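Long-range contacts in DUF4595 domain-containing protein (Bacteroides vulgatus, PDB 3TZG), which is of unknown function but, as a porin-like beta-barrel protein, may sit in the bacterial outer membrane: residues K36-T40 with F184-L188; D104-S110 with V124-F130; Q166-Q172 with L194-L200. All coordinates share one frame; numbering follows the deposited sequence.

Interaction 1: K36-T40 with F184-L188; sequences KYGDT and FFYFL
Y37 lays its aromatic ring against the rings of F184 and F185, and these three residues carry most of the contact. Y37 ends strand 34-37 and begins a type II' turn that runs to T40. Its CG is anti to the backbone N (chi1 -177°), and the ring reaches across to helix 181-188. F185 brings its edge to one face of that ring. Its CE1 lies over the face but toward the rim, and its CZ is 3.7 Å from Y37 CD1. The two planes are nearly perpendicular, at 87°, a T-shaped pair with centroids 5.3 Å apart. F184 comes from the direction opposite to Y37 and meets the far end of the tyrosine. F184 CZ lies 3.6 Å from Y37 OH. This second pair is an offset edge-to-face one, with planes at 63°. The rings of F184 and F185 also touch each other, with F184 CD2 over the centre of the F185 ring. L188, one helical turn after F184, adds its CD2 methyl at 3.9 Å from Y37 CE2. The hydroxyl of Y37 is hydrogen-bonded to that of Y174. No hydrogen bond joins the two segments. The helix is thus held to the turn by a buried aromatic cluster, and the one polar atom of the cluster finds its partner in a neighbouring loop.

Interaction 2: D104-S110 with V124-F130; sequences DTIFINS and VQGKYVF
I106, I108, Y128 and F130 form the apolar centre of this antiparallel strand pair. I108 CD1 comes obliquely to the Y128 ring, 3.6 Å from CE1. I106 meets Y128 through the CB atoms, and its CD1 reaches 3.8 Å to F130 CE1. Both isoleucines set CG1 beside the backbone N (chi1 -51° in I106), which carries each CD1 toward an aromatic ring of the other strand. G126, which has no side chain, pairs with I108. Helix 181-188 packs on this side through Y186 and F187, and Y128 OH bonds to D177 O.

The backbones are joined at three hydrogen-bonded pairs, I106-Y128, I108-G126 and S110-V124. Each pair makes two bonds, and G126 N to I108 O is nearly straight at 177°.

On the other face F107 and K127 lie side by side and point the same way. K127 CG is 3.8 Å from F107 CE2, and CE runs on beside the same ring and T105 CG2. A serine in place of K127 would lack the methylene chain beside F107, and the F107 ring would probably be freer to turn. Farther along, N109 OD1 is 3.5 Å from Q125 CG, with the amide planes 58° apart. At the strand end a water links T105 OG1 to F130 N. This hairpin therefore has a largely apolar face packed against the helix and a more polar, partly exposed face, a pattern consistent with a barrel wall whose inner face is packed by helix 181-188.

Interaction 3: Q166-Q172 with L194-L200; sequences QANLNLQ and LRNRTAL
R197 reaches across to the loop 166-172 and bonds to its backbone. From CB the chain leaves with CG anti to the backbone N (chi1 -162°). CG then passes N170, 3.7 Å from N170 CB, and CD follows at 4.2 Å from the same atom. A bend at chi3 (57°) swings the guanidinium toward the carbonyls of A167 to L169. Its plane stands at 81° to the N170 amide. At the tip R197 NH1 donates to A167 O at 2.9 Å. The acceptor lies a little out of the guanidinium plane. NH2 has a long, weak ion pair with D7.

Q172 answers from the other segment. Its NE2 donates to N196 O at 3.3 Å and, more weakly, to A199 O at 3.0 Å. N196 shapes the acceptor side: its OD1 accepts from T198 N, an Asx turn, and from A199 N, which completes an Asx motif. N196 ND2 is hydrogen-bonded to L133 O. L200 CD2 packs 4.1 Å from Q172 CG, and L194 CD2 touches N170 ND2. The two loop regions, which have little regular structure here, are thus held mainly by side-chain donors on backbone carbonyls, one from each side.

From the N terminus, the turn after strand 34-37 opens interaction 1, which closes only at helix 181-188. Interaction 2 falls wholly within that span and closes a short hairpin of strands 105-114 and 120-130. Interaction 3 starts at 166-172, before the helix, and ends at 194-200, after it, so it crosses interaction 1. The helix connects all three. F187 packs on Y128 and I108 of interaction 2, and the L188 and F187 carbonyls probably accept from N170 of interaction 3. Interactions 2 and 3 meet at the D104-R195 salt bridge and where I106 touches L194. Together they tie the helix and its flanking loops to strands of the barrel.

Interaction 1: K36-T40 with F184-L188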
loop_
_atom_site.group_PDB
_atom_site.type_symbol
_atom_site.label_atom_id
_atom_site.label_comp_id
_atom_site.label_asym_id
_atom_site.label_seq_id
_atom_site.Cartn_x
_atom_site.Cartn_y
_atom_site.Cartn_z
ATOM N N LYS A 36 2.826 -16.746 -0.742
ATOM C CA LYS A 36 3.814 -16.346 0.258
ATOM C C LYS A 36 4.566 -15.071 -0.162
ATOM O O LYS A 36 5.053 -15.012 -1.285
ATOM C CB LYS A 36 4.822 -17.477 0.527
ATOM C CG LYS A 36 4.896 -17.792 2.014
ATOM C CD LYS A 36 6.047 -18.680 2.374
ATOM C CE LYS A 36 6.187 -18.755 3.866
ATOM N NZ LYS A 36 7.309 -19.640 4.279
ATOM N N TYR A 37 4.647 -14.062 0.737
ATOM C CA TYR A 37 5.389 -12.795 0.586
ATOM C C TYR A 37 6.388 -12.752 1.739
ATOM O O TYR A 37 6.065 -12.281 2.837
ATOM C CB TYR A 37 4.438 -11.568 0.549
ATOM C CG TYR A 37 5.133 -10.230 0.334
ATOM C CD1 TYR A 37 5.583 -9.473 1.408
ATOM C CD2 TYR A 37 5.280 -9.695 -0.942
ATOM C CE1 TYR A 37 6.224 -8.256 1.216
ATOM C CE2 TYR A 37 5.914 -8.473 -1.145
ATOM C CZ TYR A 37 6.392 -7.760 -0.063
ATOM O OH TYR A 37 7.011 -6.547 -0.251
ATOM N N GLY A 38 7.562 -13.339 1.509
ATOM C CA GLY A 38 8.556 -13.534 2.555
ATOM C C GLY A 38 8.073 -14.695 3.403
ATOM O O GLY A 38 7.763 -15.758 2.854
ATOM N N ASP A 39 7.911 -14.478 4.727
ATOM C CA ASP A 39 7.382 -15.489 5.663
ATOM C C ASP A 39 5.900 -15.230 5.931
ATOM O O ASP A 39 5.291 -15.866 6.796
ATOM C CB ASP A 39 8.174 -15.496 6.980
ATOM C CG ASP A 39 9.628 -15.922 6.839
ATOM O OD1 ASP A 39 9.900 -16.897 6.078
ATOM O OD2 ASP A 39 10.494 -15.304 7.502
ATOM N N THR A 40 5.312 -14.306 5.167
ATOM C CA THR A 40 3.909 -13.950 5.296
ATOM C C THR A 40 3.097 -14.792 4.293
ATOM O O THR A 40 3.272 -14.648 3.084
ATOM C CB THR A 40 3.752 -12.431 5.087
ATOM O OG1 THR A 40 4.672 -11.761 5.951
ATOM C CG2 THR A 40 2.339 -11.943 5.324
ATOM N N PHE A 184 -1.284 -1.873 1.955
ATOM C CA PHE A 184 -0.175 -2.197 1.071
ATOM C C PHE A 184 -0.560 -3.406 0.211
ATOM O O PHE A 184 -0.557 -3.303 -1.020
ATOM C CB PHE A 184 1.108 -2.460 1.869
ATOM C CG PHE A 184 2.198 -3.115 1.058
ATOM C CD1 PHE A 184 2.987 -2.366 0.198
ATOM C CD2 PHE A 184 2.414 -4.491 1.130
ATOM C CE1 PHE A 184 3.989 -2.975 -0.553
ATOM C CE2 PHE A 184 3.418 -5.101 0.368
ATOM C CZ PHE A 184 4.204 -4.336 -0.453
ATOM N N PHE A 185 -0.959 -4.528 0.866
ATOM C CA PHE A 185 -1.366 -5.756 0.197
ATOM C C PHE A 185 -2.631 -5.549 -0.659
ATOM O O PHE A 185 -2.699 -6.086 -1.776
ATOM C CB PHE A 185 -1.579 -6.873 1.211
ATOM C CG PHE A 185 -0.264 -7.425 1.693
ATOM C CD1 PHE A 185 0.639 -8.005 0.802
ATOM C CD2 PHE A 185 0.093 -7.348 3.037
ATOM C CE1 PHE A 185 1.876 -8.482 1.252
ATOM C CE2 PHE A 185 1.330 -7.833 3.479
ATOM C CZ PHE A 185 2.208 -8.392 2.583
ATOM N N TYR A 186 -3.581 -4.728 -0.180
ATOM C CA TYR A 186 -4.786 -4.407 -0.935
ATOM C C TYR A 186 -4.439 -3.844 -2.313
ATOM O O TYR A 186 -5.049 -4.267 -3.286
ATOM C CB TYR A 186 -5.659 -3.407 -0.163
ATOM C CG TYR A 186 -6.795 -2.825 -0.977
ATOM C CD1 TYR A 186 -8.018 -3.487 -1.080
ATOM C CD2 TYR A 186 -6.657 -1.600 -1.623
ATOM C CE1 TYR A 186 -9.082 -2.932 -1.793
ATOM C CE2 TYR A 186 -7.714 -1.035 -2.339
ATOM C CZ TYR A 186 -8.926 -1.700 -2.413
ATOM O OH TYR A 186 -9.956 -1.150 -3.123
ATOM N N PHE A 187 -3.462 -2.907 -2.396
ATOM C CA PHE A 187 -3.020 -2.310 -3.656
ATOM C C PHE A 187 -2.087 -3.243 -4.419
ATOM O O PHE A 187 -2.313 -3.441 -5.622
ATOM C CB PHE A 187 -2.341 -0.938 -3.448
ATOM C CG PHE A 187 -3.356 0.135 -3.107
ATOM C CD1 PHE A 187 -4.270 0.578 -4.053
ATOM C CD2 PHE A 187 -3.430 0.663 -1.830
ATOM C CE1 PHE A 187 -5.241 1.524 -3.727
ATOM C CE2 PHE A 187 -4.414 1.616 -1.505
ATOM C CZ PHE A 187 -5.306 2.035 -2.458
ATOM N N LEU A 188 -1.072 -3.845 -3.732
ATOM C CA LEU A 188 -0.069 -4.751 -4.349
ATOM C C LEU A 188 -0.726 -5.946 -5.069
ATOM O O LEU A 188 -0.252 -6.329 -6.134
ATOM C CB LEU A 188 0.914 -5.279 -3.285
ATOM C CG LEU A 188 2.087 -6.150 -3.766
ATOM C CD1 LEU A 188 3.241 -5.293 -4.256
ATOM C CD2 LEU A 188 2.587 -7.054 -2.657
#

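Interaction 2: D104-S110 with V124-F130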
loop_
_atom_site.group_PDB
_atom_site.type_symbol
_atom_site.label_atom_id
_atom_site.label_comp_id
_atom_site.label_asym_id
_atom_site.label_seq_id
_atom_site.Cartn_x
_atom_site.Cartn_y
_atom_site.Cartn_z
ATOM N N ASP A 104 -14.319 5.395 -10.913
ATOM C CA ASP A 104 -12.990 4.820 -10.688
ATOM C C ASP A 104 -12.569 5.045 -9.208
ATOM O O ASP A 104 -11.930 4.154 -8.640
ATOM C CB ASP A 104 -11.949 5.408 -11.670
ATOM C CG ASP A 104 -11.583 4.522 -12.855
ATOM O OD1 ASP A 104 -11.733 3.278 -12.738
ATOM O OD2 ASP A 104 -11.049 5.063 -13.864
ATOM N N THR A 105 -12.962 6.239 -8.600
ATOM C CA THR A 105 -12.703 6.721 -7.223
ATOM C C THR A 105 -12.958 5.648 -6.163
ATOM O O THR A 105 -13.974 4.948 -6.230
ATOM C CB THR A 105 -13.567 7.932 -6.921
ATOM O OG1 THR A 105 -13.493 8.819 -8.044
ATOM C CG2 THR A 105 -13.176 8.641 -5.614
ATOM N N ILE A 106 -11.999 5.511 -5.202
ATOM C CA ILE A 106 -12.018 4.524 -4.116
ATOM C C ILE A 106 -12.013 5.231 -2.793
ATOM O O ILE A 106 -11.132 6.040 -2.508
ATOM C CB ILE A 106 -10.835 3.522 -4.188
ATOM C CG1 ILE A 106 -10.691 2.877 -5.579
ATOM C CG2 ILE A 106 -10.925 2.450 -3.098
ATOM C CD1 ILE A 106 -9.401 2.122 -5.782
ATOM N N PHE A 107 -12.992 4.883 -1.955
ATOM C CA PHE A 107 -13.137 5.360 -0.580
ATOM C C PHE A 107 -12.705 4.257 0.336
ATOM O O PHE A 107 -13.209 3.133 0.210
ATOM C CB PHE A 107 -14.594 5.794 -0.290
ATOM C CG PHE A 107 -15.067 6.948 -1.139
ATOM C CD1 PHE A 107 -15.607 6.727 -2.400
ATOM C CD2 PHE A 107 -14.906 8.263 -0.709
ATOM C CE1 PHE A 107 -16.002 7.802 -3.200
ATOM C CE2 PHE A 107 -15.273 9.334 -1.522
ATOM C CZ PHE A 107 -15.829 9.096 -2.758
ATOM N N ILE A 108 -11.721 4.536 1.205
ATOM C CA ILE A 108 -11.260 3.569 2.201
ATOM C C ILE A 108 -11.533 4.182 3.574
ATOM O O ILE A 108 -11.065 5.281 3.874
ATOM C CB ILE A 108 -9.768 3.154 1.989
ATOM C CG1 ILE A 108 -9.545 2.600 0.553
ATOM C CG2 ILE A 108 -9.340 2.138 3.043
ATOM C CD1 ILE A 108 -8.174 2.198 0.191
ATOM N N ASN A 109 -12.326 3.510 4.385
ATOM C CA ASN A 109 -12.637 4.013 5.731
ATOM C C ASN A 109 -12.300 2.945 6.743
ATOM O O ASN A 109 -12.814 1.821 6.635
ATOM C CB ASN A 109 -14.091 4.454 5.853
ATOM C CG ASN A 109 -14.478 5.495 4.825
ATOM O OD1 ASN A 109 -14.248 6.688 5.004
ATOM N ND2 ASN A 109 -15.036 5.058 3.696
ATOM N N SER A 110 -11.387 3.278 7.693
ATOM C CA SER A 110 -10.915 2.363 8.739
ATOM C C SER A 110 -11.170 2.871 10.135
ATOM O O SER A 110 -11.038 4.065 10.412
ATOM C CB SER A 110 -9.422 2.113 8.603
ATOM O OG SER A 110 -9.107 1.480 7.371
ATOM N N VAL A 124 -9.357 6.563 10.098
ATOM C CA VAL A 124 -8.630 6.986 8.888
ATOM C C VAL A 124 -9.601 6.923 7.708
ATOM O O VAL A 124 -10.303 5.916 7.542
ATOM C CB VAL A 124 -7.351 6.179 8.613
ATOM C CG1 VAL A 124 -6.561 6.809 7.479
ATOM C CG2 VAL A 124 -6.481 6.059 9.874
ATOM N N GLN A 125 -9.699 8.024 6.937
ATOM C CA GLN A 125 -10.601 8.129 5.788
ATOM C C GLN A 125 -9.808 8.545 4.562
ATOM O O GLN A 125 -9.263 9.636 4.524
ATOM C CB GLN A 125 -11.737 9.116 6.077
ATOM C CG GLN A 125 -12.575 8.754 7.287
ATOM C CD GLN A 125 -13.577 9.823 7.571
ATOM O OE1 GLN A 125 -14.744 9.700 7.208
ATOM N NE2 GLN A 125 -13.143 10.906 8.212
ATOM N N GLY A 126 -9.732 7.671 3.576
ATOM C CA GLY A 126 -8.948 7.939 2.385
ATOM C C GLY A 126 -9.773 7.935 1.136
ATOM O O GLY A 126 -10.626 7.061 0.974
ATOM N N LYS A 127 -9.486 8.899 0.236
ATOM C CA LYS A 127 -10.119 9.075 -1.066
ATOM C C LYS A 127 -9.064 8.952 -2.146
ATOM O O LYS A 127 -8.117 9.722 -2.127
ATOM C CB LYS A 127 -10.820 10.440 -1.127
ATOM C CG LYS A 127 -11.793 10.583 -2.277
ATOM C CD LYS A 127 -12.354 12.000 -2.353
ATOM C CE LYS A 127 -13.275 12.144 -3.540
ATOM N NZ LYS A 127 -13.699 13.553 -3.738
ATOM N N TYR A 128 -9.186 7.977 -3.056
ATOM C CA TYR A 128 -8.242 7.755 -4.157
ATOM C C TYR A 128 -8.936 8.160 -5.429
ATOM O O TYR A 128 -9.961 7.571 -5.756
ATOM C CB TYR A 128 -7.765 6.292 -4.184
ATOM C CG TYR A 128 -6.951 5.915 -2.965
ATOM C CD1 TYR A 128 -7.559 5.719 -1.727
ATOM C CD2 TYR A 128 -5.570 5.751 -3.048
ATOM C CE1 TYR A 128 -6.804 5.458 -0.587
ATOM C CE2 TYR A 128 -4.804 5.479 -1.916
ATOM C CZ TYR A 128 -5.428 5.333 -0.689
ATOM O OH TYR A 128 -4.693 5.019 0.419
ATOM N N VAL A 129 -8.430 9.224 -6.093
ATOM C CA VAL A 129 -9.007 9.800 -7.318
ATOM C C VAL A 129 -8.067 9.511 -8.501
ATOM O O VAL A 129 -6.863 9.737 -8.405
ATOM C CB VAL A 129 -9.257 11.309 -7.105
ATOM C CG1 VAL A 129 -9.675 11.999 -8.397
ATOM C CG2 VAL A 129 -10.311 11.522 -6.023
ATOM N N PHE A 130 -8.633 8.971 -9.594
ATOM C CA PHE A 130 -7.913 8.533 -10.806
ATOM C C PHE A 130 -8.298 9.358 -12.003
ATOM O O PHE A 130 -9.445 9.811 -12.081
ATOM C CB PHE A 130 -8.235 7.044 -11.108
ATOM C CG PHE A 130 -7.898 6.091 -9.987
ATOM C CD1 PHE A 130 -8.732 5.968 -8.879
ATOM C CD2 PHE A 130 -6.723 5.356 -10.013
ATOM C CE1 PHE A 130 -8.371 5.155 -7.803
ATOM C CE2 PHE A 130 -6.374 4.525 -8.947
ATOM C CZ PHE A 130 -7.202 4.416 -7.861
HETATM O O HOH W 1 -11.609 8.499 -9.797
#

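Interaction 3: Q166-Q172 with L194-L200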
loop_
_atom_site.group_PDB
_atom_site.type_symbol
_atom_site.label_atom_id
_atom_site.label_comp_id
_atom_site.label_asym_id
_atom_site.label_seq_id
_atom_site.Cartn_x
_atom_site.Cartn_y
_atom_site.Cartn_z
ATOM N N GLN A 166 5.633 -3.656 -16.772
ATOM C CA GLN A 166 4.840 -4.865 -16.905
ATOM C C GLN A 166 5.339 -5.845 -15.859
ATOM O O GLN A 166 6.514 -6.206 -15.879
ATOM C CB GLN A 166 4.921 -5.429 -18.319
ATOM C CG GLN A 166 3.658 -6.179 -18.773
ATOM C CD GLN A 166 2.544 -5.263 -19.241
ATOM O OE1 GLN A 166 1.463 -5.209 -18.642
ATOM N NE2 GLN A 166 2.771 -4.538 -20.337
ATOM N N ALA A 167 4.490 -6.152 -14.861
ATOM C CA ALA A 167 4.775 -7.085 -13.775
ATOM C C ALA A 167 3.474 -7.689 -13.282
ATOM O O ALA A 167 2.396 -7.158 -13.575
ATOM C CB ALA A 167 5.518 -6.381 -12.653
ATOM N N ASN A 168 3.562 -8.809 -12.561
ATOM C CA ASN A 168 2.395 -9.510 -12.009
ATOM C C ASN A 168 1.788 -8.719 -10.819
ATOM O O ASN A 168 0.578 -8.751 -10.626
ATOM C CB ASN A 168 2.782 -10.921 -11.578
ATOM C CG ASN A 168 3.673 -10.991 -10.361
ATOM O OD1 ASN A 168 4.777 -10.454 -10.323
ATOM N ND2 ASN A 168 3.196 -11.641 -9.324
ATOM N N LEU A 169 2.631 -8.006 -10.043
ATOM C CA LEU A 169 2.209 -7.212 -8.895
ATOM C C LEU A 169 1.950 -5.782 -9.294
ATOM O O LEU A 169 2.454 -5.325 -10.323
ATOM C CB LEU A 169 3.274 -7.239 -7.776
ATOM C CG LEU A 169 3.776 -8.581 -7.233
ATOM C CD1 LEU A 169 4.866 -8.354 -6.242
ATOM C CD2 LEU A 169 2.648 -9.415 -6.619
ATOM N N ASN A 170 1.166 -5.058 -8.464
ATOM C CA ASN A 170 0.907 -3.642 -8.680
ATOM C C ASN A 170 1.977 -2.910 -7.909
ATOM O O ASN A 170 1.809 -2.606 -6.719
ATOM C CB ASN A 170 -0.519 -3.243 -8.293
ATOM C CG ASN A 170 -0.821 -1.789 -8.529
ATOM O OD1 ASN A 170 -0.148 -1.096 -9.304
ATOM N ND2 ASN A 170 -1.864 -1.295 -7.893
ATOM N N LEU A 171 3.097 -2.638 -8.600
ATOM C CA LEU A 171 4.309 -2.049 -8.019
ATOM C C LEU A 171 4.113 -0.599 -7.507
ATOM O O LEU A 171 4.960 -0.164 -6.719
ATOM C CB LEU A 171 5.482 -2.113 -9.013
ATOM C CG LEU A 171 5.865 -3.579 -9.363
ATOM C CD1 LEU A 171 6.993 -3.640 -10.320
ATOM C CD2 LEU A 171 6.160 -4.414 -8.107
ATOM N N GLN A 172 2.963 0.085 -7.825
ATOM C CA GLN A 172 2.601 1.422 -7.305
ATOM C C GLN A 172 2.485 1.383 -5.805
ATOM O O GLN A 172 2.667 2.409 -5.140
ATOM C CB GLN A 172 1.274 1.924 -7.876
ATOM C CG GLN A 172 1.194 1.976 -9.384
ATOM C CD GLN A 172 -0.230 2.101 -9.878
ATOM O OE1 GLN A 172 -1.177 2.405 -9.116
ATOM N NE2 GLN A 172 -0.410 1.836 -11.178
ATOM N N LEU A 194 -8.231 -2.423 -10.076
ATOM C CA LEU A 194 -7.864 -1.169 -10.718
ATOM C C LEU A 194 -7.674 -1.317 -12.230
ATOM O O LEU A 194 -7.026 -2.255 -12.705
ATOM C CB LEU A 194 -6.575 -0.638 -10.097
ATOM C CG LEU A 194 -6.642 0.177 -8.806
ATOM C CD1 LEU A 194 -7.478 -0.480 -7.714
ATOM C CD2 LEU A 194 -5.239 0.473 -8.316
ATOM N N ARG A 195 -8.237 -0.349 -12.970
ATOM C CA ARG A 195 -8.235 -0.219 -14.423
ATOM C C ARG A 195 -6.773 -0.117 -14.985
ATOM O O ARG A 195 -6.498 -0.707 -16.033
ATOM C CB ARG A 195 -9.083 1.025 -14.792
ATOM C CG ARG A 195 -9.248 1.347 -16.271
ATOM C CD ARG A 195 -10.300 2.427 -16.530
ATOM N NE ARG A 195 -11.604 1.878 -16.910
ATOM C CZ ARG A 195 -12.619 1.689 -16.072
ATOM N NH1 ARG A 195 -12.504 2.019 -14.793
ATOM N NH2 ARG A 195 -13.760 1.181 -16.508
ATOM N N ASN A 196 -5.840 0.585 -14.280
ATOM C CA ASN A 196 -4.453 0.766 -14.754
ATOM C C ASN A 196 -3.444 0.305 -13.709
ATOM O O ASN A 196 -3.165 0.995 -12.747
ATOM C CB ASN A 196 -4.205 2.234 -15.119
ATOM C CG ASN A 196 -2.884 2.568 -15.769
ATOM O OD1 ASN A 196 -1.819 2.044 -15.438
ATOM N ND2 ASN A 196 -2.914 3.538 -16.650
ATOM N N ARG A 197 -2.839 -0.837 -13.971
ATOM C CA ARG A 197 -1.842 -1.498 -13.134
ATOM C C ARG A 197 -0.442 -1.464 -13.872
ATOM O O ARG A 197 0.431 -2.303 -13.630
ATOM C CB ARG A 197 -2.377 -2.934 -12.900
ATOM C CG ARG A 197 -1.776 -3.703 -11.739
ATOM C CD ARG A 197 -2.462 -5.053 -11.488
ATOM N NE ARG A 197 -2.471 -5.960 -12.644
ATOM C CZ ARG A 197 -1.416 -6.653 -13.076
ATOM N NH1 ARG A 197 -0.225 -6.501 -12.497
ATOM N NH2 ARG A 197 -1.533 -7.475 -14.116
ATOM N N THR A 198 -0.223 -0.415 -14.688
ATOM C CA THR A 198 0.896 -0.223 -15.591
ATOM C C THR A 198 1.730 1.050 -15.333
ATOM O O THR A 198 2.928 1.031 -15.599
ATOM C CB THR A 198 0.254 -0.160 -16.992
ATOM O OG1 THR A 198 0.268 -1.484 -17.487
ATOM C CG2 THR A 198 0.944 0.772 -17.979
ATOM N N ALA A 199 1.109 2.162 -14.940
ATOM C CA ALA A 199 1.822 3.442 -14.782
ATOM C C ALA A 199 2.549 3.557 -13.445
ATOM O O ALA A 199 2.067 3.017 -12.457
ATOM C CB ALA A 199 0.831 4.590 -14.903
ATOM N N LEU A 200 3.674 4.308 -13.411
ATOM C CA LEU A 200 4.442 4.618 -12.196
ATOM C C LEU A 200 4.659 6.130 -12.081
ATOM O O LEU A 200 5.076 6.738 -13.074
ATOM C CB LEU A 200 5.788 3.893 -12.144
ATOM C CG LEU A 200 5.751 2.390 -11.871
ATOM C CD1 LEU A 200 7.128 1.743 -12.094
ATOM C CD2 LEU A 200 5.164 2.105 -10.508
#